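Side-chain contacts in fluorescence recovery protein (Synechocystis sp., PDB 4JDX), which speeds the return of the photoactivated orange carotenoid protein to its resting form, restoring phycobilisome fluorescence after non-photochemical quenching: residues F27-A30 against Y31-L35; Q51-D54 against L55-L58. One frame throughout, in Å; residues are numbered along the deposited sequence.

Contact 1: F27-A30 against Y31-L35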
ATOM      1  N   PHE A  27      16.285   9.222 -18.297  1.00 42.11           N
ATOM      2  CA  PHE A  27      15.499   9.274 -17.067  1.00 47.82           C
ATOM      3  C   PHE A  27      14.228   8.450 -17.211  1.00 37.79           C
ATOM      4  O   PHE A  27      13.925   7.603 -16.375  1.00 49.31           O
ATOM      5  CB  PHE A  27      15.118  10.718 -16.726  1.00 46.65           C
ATOM      6  CG  PHE A  27      16.073  11.401 -15.784  1.00 47.38           C
ATOM      7  CD1 PHE A  27      17.331  10.882 -15.540  1.00 49.83           C
ATOM      8  CD2 PHE A  27      15.700  12.563 -15.131  1.00 47.23           C
ATOM      9  CE1 PHE A  27      18.199  11.514 -14.671  1.00 56.37           C
ATOM     10  CE2 PHE A  27      16.564  13.195 -14.260  1.00 52.63           C
ATOM     11  CZ  PHE A  27      17.813  12.670 -14.030  1.00 50.94           C
ATOM     12  N   ARG A  28      13.484   8.707 -18.280  1.00 41.83           N
ATOM     13  CA  ARG A  28      12.236   8.001 -18.528  1.00 48.50           C
ATOM     14  C   ARG A  28      12.486   6.503 -18.663  1.00 43.79           C
ATOM     15  O   ARG A  28      11.721   5.690 -18.153  1.00 55.84           O
ATOM     16  CB  ARG A  28      11.570   8.545 -19.791  1.00 39.26           C
ATOM     17  CG  ARG A  28      11.131   9.996 -19.670  1.00 44.49           C
ATOM     18  CD  ARG A  28      10.345  10.443 -20.890  1.00 49.38           C
ATOM     19  NE  ARG A  28      11.207  10.677 -22.047  1.00 63.75           N
ATOM     20  CZ  ARG A  28      11.641  11.870 -22.446  1.00 71.79           C
ATOM     21  NH1 ARG A  28      11.300  12.975 -21.794  1.00 70.62           N
ATOM     22  NH2 ARG A  28      12.424  11.963 -23.513  1.00 54.06           N
ATOM     23  N   LYS A  29      13.568   6.149 -19.347  1.00 54.64           N
ATOM     24  CA  LYS A  29      13.937   4.753 -19.539  1.00 44.66           C
ATOM     25  C   LYS A  29      14.144   4.071 -18.189  1.00 41.39           C
ATOM     26  O   LYS A  29      13.587   3.005 -17.927  1.00 48.17           O
ATOM     27  CB  LYS A  29      15.222   4.668 -20.360  1.00 45.67           C
ATOM     28  CG  LYS A  29      15.478   3.315 -20.994  1.00 47.95           C
ATOM     29  CD  LYS A  29      16.824   3.308 -21.699  1.00 47.78           C
ATOM     30  CE  LYS A  29      16.922   2.196 -22.725  1.00 63.30           C
ATOM     31  NZ  LYS A  29      16.642   2.689 -24.104  1.00 77.15           N
ATOM     32  N   ALA A  30      14.948   4.702 -17.337  1.00 36.66           N
ATOM     33  CA  ALA A  30      15.231   4.188 -16.001  1.00 45.61           C
ATOM     34  C   ALA A  30      13.945   4.102 -15.189  1.00 50.92           C
ATOM     35  O   ALA A  30      13.709   3.130 -14.471  1.00 50.35           O
ATOM     36  CB  ALA A  30      16.237   5.089 -15.295  1.00 46.60           C
ATOM     37  N   TYR A  31      13.121   5.137 -15.311  1.00 45.08           N
ATOM     38  CA  TYR A  31      11.834   5.194 -14.633  1.00 44.26           C
ATOM     39  C   TYR A  31      11.001   3.962 -14.968  1.00 59.83           C
ATOM     40  O   TYR A  31      10.430   3.326 -14.079  1.00 53.26           O
ATOM     41  CB  TYR A  31      11.084   6.469 -15.031  1.00 43.53           C
ATOM     42  CG  TYR A  31       9.669   6.545 -14.502  1.00 52.54           C
ATOM     43  CD1 TYR A  31       9.419   6.616 -13.141  1.00 48.80           C
ATOM     44  CD2 TYR A  31       8.585   6.551 -15.366  1.00 51.80           C
ATOM     45  CE1 TYR A  31       8.127   6.685 -12.656  1.00 49.77           C
ATOM     46  CE2 TYR A  31       7.292   6.620 -14.889  1.00 53.10           C
ATOM     47  CZ  TYR A  31       7.070   6.687 -13.535  1.00 45.40           C
ATOM     48  OH  TYR A  31       5.782   6.758 -13.061  1.00 56.73           O
ATOM     49  N   GLN A  32      10.942   3.621 -16.251  1.00 38.26           N
ATOM     50  CA  GLN A  32      10.202   2.447 -16.693  1.00 42.71           C
ATOM     51  C   GLN A  32      10.821   1.176 -16.123  1.00 47.07           C
ATOM     52  O   GLN A  32      10.109   0.237 -15.768  1.00 48.52           O
ATOM     53  CB  GLN A  32      10.163   2.383 -18.219  1.00 37.37           C
ATOM     54  CG  GLN A  32       9.325   3.487 -18.847  1.00 45.05           C
ATOM     55  CD  GLN A  32       7.852   3.366 -18.505  1.00 52.07           C
ATOM     56  OE1 GLN A  32       7.341   2.265 -18.316  1.00 53.99           O
ATOM     57  NE2 GLN A  32       7.162   4.498 -18.417  1.00 50.39           N
ATOM     58  N   ARG A  33      12.148   1.154 -16.027  1.00 40.83           N
ATOM     59  CA  ARG A  33      12.845  -0.002 -15.479  1.00 41.11           C
ATOM     60  C   ARG A  33      12.498  -0.177 -14.005  1.00 43.23           C
ATOM     61  O   ARG A  33      12.399  -1.300 -13.508  1.00 47.66           O
ATOM     62  CB  ARG A  33      14.360   0.152 -15.631  1.00 37.73           C
ATOM     63  CG  ARG A  33      14.863   0.116 -17.062  1.00 40.76           C
ATOM     64  CD  ARG A  33      16.340  -0.215 -17.083  1.00 46.98           C
ATOM     65  NE  ARG A  33      16.877  -0.349 -18.437  1.00 60.81           N
ATOM     66  CZ  ARG A  33      17.798   0.444 -18.979  1.00 45.77           C
ATOM     67  NH1 ARG A  33      18.318   1.460 -18.303  1.00 57.33           N
ATOM     68  NH2 ARG A  33      18.208   0.217 -20.215  1.00 42.47           N
ATOM     69  N   GLU A  34      12.315   0.938 -13.306  1.00 37.44           N
ATOM     70  CA  GLU A  34      12.014   0.897 -11.884  1.00 44.35           C
ATOM     71  C   GLU A  34      10.583   0.415 -11.651  1.00 53.10           C
ATOM     72  O   GLU A  34      10.303  -0.265 -10.664  1.00 54.66           O
ATOM     73  CB  GLU A  34      12.221   2.269 -11.245  1.00 37.01           C
ATOM     74  CG  GLU A  34      12.171   2.231  -9.731  1.00 49.83           C
ATOM     75  CD  GLU A  34      12.653   3.513  -9.088  1.00 53.95           C
ATOM     76  OE1 GLU A  34      12.609   4.571  -9.750  1.00 48.41           O
ATOM     77  OE2 GLU A  34      13.081   3.458  -7.915  1.00 56.02           O
ATOM     78  N   LEU A  35       9.682   0.769 -12.562  1.00 39.66           N
ATOM     79  CA  LEU A  35       8.307   0.296 -12.496  1.00 44.23           C
ATOM     80  C   LEU A  35       8.268  -1.217 -12.646  1.00 54.09           C
ATOM     81  O   LEU A  35       7.578  -1.910 -11.899  1.00 63.25           O
ATOM     82  CB  LEU A  35       7.459   0.933 -13.596  1.00 40.70           C
ATOM     83  CG  LEU A  35       7.279   2.451 -13.548  1.00 53.88           C
ATOM     84  CD1 LEU A  35       6.385   2.906 -14.702  1.00 58.88           C
ATOM     85  CD2 LEU A  35       6.719   2.904 -12.204  1.00 46.79           C
TER
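Lys29 and Arg33 sit one helical turn apart, and the arginine side chain crosses the lysine at a slant. Arg33 CB lies 3.3 Å from Ala30 O. Arg33 CG is 3.3 Å from Lys29 O, because chi1 of -67° turns CG anti to the carbonyl carbon and over the preceding turn. From CG to NE the chain is extended. The guanidinium then comes to the lysine methylenes. Lys29 CD lies over one face of it, and Lys29 CE is 3.4 Å from Arg33 NH2. The lysine chain bends at its last torsion (chi4 98°), and Lys29 NZ stays 4.9 Å from Arg33 NH2, so the like charges do not touch. The far end of Arg33 is held elsewhere: NH2 forms a salt bridge to Glu97, which probably offsets part of the positive charge here, and NH1 a hydrogen bond to Leu92 O.

The backbone hydrogen bonds are regular: Tyr31 N to Phe27 O and Glu34 N to Ala30 O are both 2.8 Å. Glu34 sends its carboxylate to Tyr73 OH and Lys72. Phe27 meets Phe84 of helix 80-89. This i to i+4 pattern is that of a regular alpha-helix, here the middle of the long helix 17-47.

Contact 2: Q51-D54 against L55-L58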
ATOM      1  N   GLN A  51       0.872 -14.466   6.843  1.00 81.27           N
ATOM      2  CA  GLN A  51       0.429 -13.667   7.973  1.00 76.46           C
ATOM      3  C   GLN A  51      -0.120 -12.355   7.426  1.00 75.21           C
ATOM      4  O   GLN A  51       0.152 -12.003   6.279  1.00 76.33           O
ATOM      5  CB  GLN A  51       1.615 -13.411   8.899  1.00 83.09           C
ATOM      6  CG  GLN A  51       1.263 -12.834  10.253  1.00 89.71           C
ATOM      7  CD  GLN A  51       2.478 -12.700  11.150  1.00 98.43           C
ATOM      8  OE1 GLN A  51       3.505 -13.336  10.919  1.00 97.75           O
ATOM      9  NE2 GLN A  51       2.371 -11.864  12.176  1.00103.81           N
ATOM     10  N   ILE A  52      -0.896 -11.634   8.228  1.00 62.06           N
ATOM     11  CA  ILE A  52      -1.472 -10.374   7.768  1.00 54.45           C
ATOM     12  C   ILE A  52      -0.475  -9.230   7.837  1.00 56.57           C
ATOM     13  O   ILE A  52      -0.537  -8.296   7.040  1.00 55.85           O
ATOM     14  CB  ILE A  52      -2.696  -9.956   8.582  1.00 61.75           C
ATOM     15  CG1 ILE A  52      -3.319  -8.714   7.946  1.00 67.31           C
ATOM     16  CG2 ILE A  52      -2.311  -9.678  10.032  1.00 69.60           C
ATOM     17  CD1 ILE A  52      -4.479  -8.178   8.693  1.00 73.76           C
ATOM     18  N   ASP A  53       0.432  -9.292   8.801  1.00 65.39           N
ATOM     19  CA  ASP A  53       1.449  -8.263   8.935  1.00 70.64           C
ATOM     20  C   ASP A  53       2.311  -8.223   7.679  1.00 56.10           C
ATOM     21  O   ASP A  53       2.887  -7.191   7.350  1.00 61.13           O
ATOM     22  CB  ASP A  53       2.299  -8.502  10.184  1.00 74.92           C
ATOM     23  CG  ASP A  53       1.482  -8.449  11.459  1.00 87.92           C
ATOM     24  OD1 ASP A  53       1.264  -7.334  11.979  1.00 89.37           O
ATOM     25  OD2 ASP A  53       1.052  -9.519  11.938  1.00 98.08           O
ATOM     26  N   ASP A  54       2.380  -9.348   6.972  1.00 58.03           N
ATOM     27  CA  ASP A  54       3.046  -9.403   5.675  1.00 62.69           C
ATOM     28  C   ASP A  54       2.386  -8.417   4.725  1.00 52.25           C
ATOM     29  O   ASP A  54       3.048  -7.800   3.890  1.00 55.24           O
ATOM     30  CB  ASP A  54       2.945 -10.807   5.076  1.00 63.30           C
ATOM     31  CG  ASP A  54       3.769 -11.828   5.829  1.00 64.47           C
ATOM     32  OD1 ASP A  54       4.770 -11.437   6.463  1.00 72.43           O
ATOM     33  OD2 ASP A  54       3.415 -13.024   5.778  1.00 63.30           O
ATOM     34  N   LEU A  55       1.072  -8.281   4.863  1.00 49.50           N
ATOM     35  CA  LEU A  55       0.286  -7.404   4.007  1.00 56.32           C
ATOM     36  C   LEU A  55       0.499  -5.940   4.383  1.00 52.26           C
ATOM     37  O   LEU A  55       0.417  -5.054   3.533  1.00 56.42           O
ATOM     38  CB  LEU A  55      -1.195  -7.780   4.103  1.00 56.03           C
ATOM     39  CG  LEU A  55      -2.197  -7.030   3.226  1.00 64.93           C
ATOM     40  CD1 LEU A  55      -3.367  -7.944   2.882  1.00 56.58           C
ATOM     41  CD2 LEU A  55      -2.686  -5.771   3.932  1.00 68.77           C
ATOM     42  N   TRP A  56       0.781  -5.689   5.658  1.00 54.43           N
ATOM     43  CA  TRP A  56       1.046  -4.332   6.127  1.00 54.72           C
ATOM     44  C   TRP A  56       2.481  -3.921   5.805  1.00 64.68           C
ATOM     45  O   TRP A  56       2.755  -2.752   5.535  1.00 64.25           O
ATOM     46  CB  TRP A  56       0.784  -4.216   7.632  1.00 61.61           C
ATOM     47  CG  TRP A  56      -0.634  -4.539   8.034  1.00 71.27           C
ATOM     48  CD1 TRP A  56      -1.033  -5.387   9.027  1.00 74.83           C
ATOM     49  CD2 TRP A  56      -1.835  -4.022   7.446  1.00 69.02           C
ATOM     50  NE1 TRP A  56      -2.404  -5.425   9.097  1.00 76.23           N
ATOM     51  CE2 TRP A  56      -2.920  -4.597   8.137  1.00 76.36           C
ATOM     52  CE3 TRP A  56      -2.098  -3.127   6.405  1.00 67.77           C
ATOM     53  CZ2 TRP A  56      -4.245  -4.308   7.819  1.00 70.07           C
ATOM     54  CZ3 TRP A  56      -3.413  -2.842   6.093  1.00 69.07           C
ATOM     55  CH2 TRP A  56      -4.469  -3.430   6.797  1.00 74.69           C
ATOM     56  N   LYS A  57       3.392  -4.887   5.836  1.00 63.59           N
ATOM     57  CA  LYS A  57       4.778  -4.640   5.456  1.00 65.29           C
ATOM     58  C   LYS A  57       4.838  -4.254   3.986  1.00 54.53           C
ATOM     59  O   LYS A  57       5.564  -3.339   3.601  1.00 53.68           O
ATOM     60  CB  LYS A  57       5.630  -5.885   5.693  1.00 54.68           C
ATOM     61  CG  LYS A  57       5.872  -6.203   7.152  1.00 63.46           C
ATOM     62  CD  LYS A  57       6.844  -7.357   7.307  1.00 78.53           C
ATOM     63  CE  LYS A  57       6.940  -7.816   8.751  1.00 77.63           C
ATOM     64  NZ  LYS A  57       5.746  -8.605   9.152  1.00 82.46           N
ATOM     65  N   LEU A  58       4.065  -4.966   3.173  1.00 55.91           N
ATOM     66  CA  LEU A  58       3.979  -4.685   1.746  1.00 49.29           C
ATOM     67  C   LEU A  58       3.421  -3.290   1.533  1.00 49.49           C
ATOM     68  O   LEU A  58       3.907  -2.529   0.697  1.00 47.01           O
ATOM     69  CB  LEU A  58       3.075  -5.709   1.063  1.00 48.62           C
ATOM     70  CG  LEU A  58       2.677  -5.387  -0.380  1.00 54.30           C
ATOM     71  CD1 LEU A  58       3.902  -5.367  -1.294  1.00 44.24           C
ATOM     72  CD2 LEU A  58       1.630  -6.379  -0.871  1.00 49.53           C
TER
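Ile52 O accepts two backbone hydrogen bonds from the next turn. Leu55 N is the shorter, at 2.7 Å, and comes from above the carbonyl plane. Trp56 N, at 3.2 Å, lies in that plane. Trp56 N also makes a weak bond to Asp53 O, whose main donor is Lys57 N at 2.8 Å. Leu58 N closes the next turn on Asp54 O.

The aspartate carboxylates turn back to Gln51 and Thr50. Asp54 OD2 accepts Gln51 N at 3.1 Å, met from above the carboxylate plane, and also takes a bond from Thr50 N. Asp53 OD2 accepts Gln51 NE2 at 2.7 Å, on the anti side but tilted out of the carboxylate plane. Lys57 folds back along the turn: CG lies over Asp53 O, and NZ ends 3.6 Å from Asp53 CB. NZ stays 4.0 Å from Asp54 OD1, beyond a salt bridge, so the attraction is probably modest.

Ile52 and Trp56 make one apolar pair. With CG1 anti to the backbone N (chi1 -174°), the isoleucine tip reaches the indole, and CD1 lies 3.5 Å from Trp56 NE1. Leu38 of the second subunit packs on Trp56. The arrangement is typical of the first turn of an alpha-helix, here the N-terminal end of helix 53-70 at the dimer interface.

How the contacts relate
Contact 1 lies in the middle of helix 17-47 and contact 2 at the start of helix 53-70, the next helix in the chain. Within one subunit they do not touch: their centres are 27 Å apart and their nearest atoms about 12 Å. Contact 1 is about 7 Å from the centre of the chain, contact 2 about 26 Å, both centre to centre. The dimer brings them together. Leu35 of contact 1 packs on Ile52 of the second subunit, and Ile52 of contact 2 packs on Leu35 of that subunit. Within the chain, Tyr31 and Glu34 of contact 1 touch Ile69 of helix 53-70, the helix that carries contact 2.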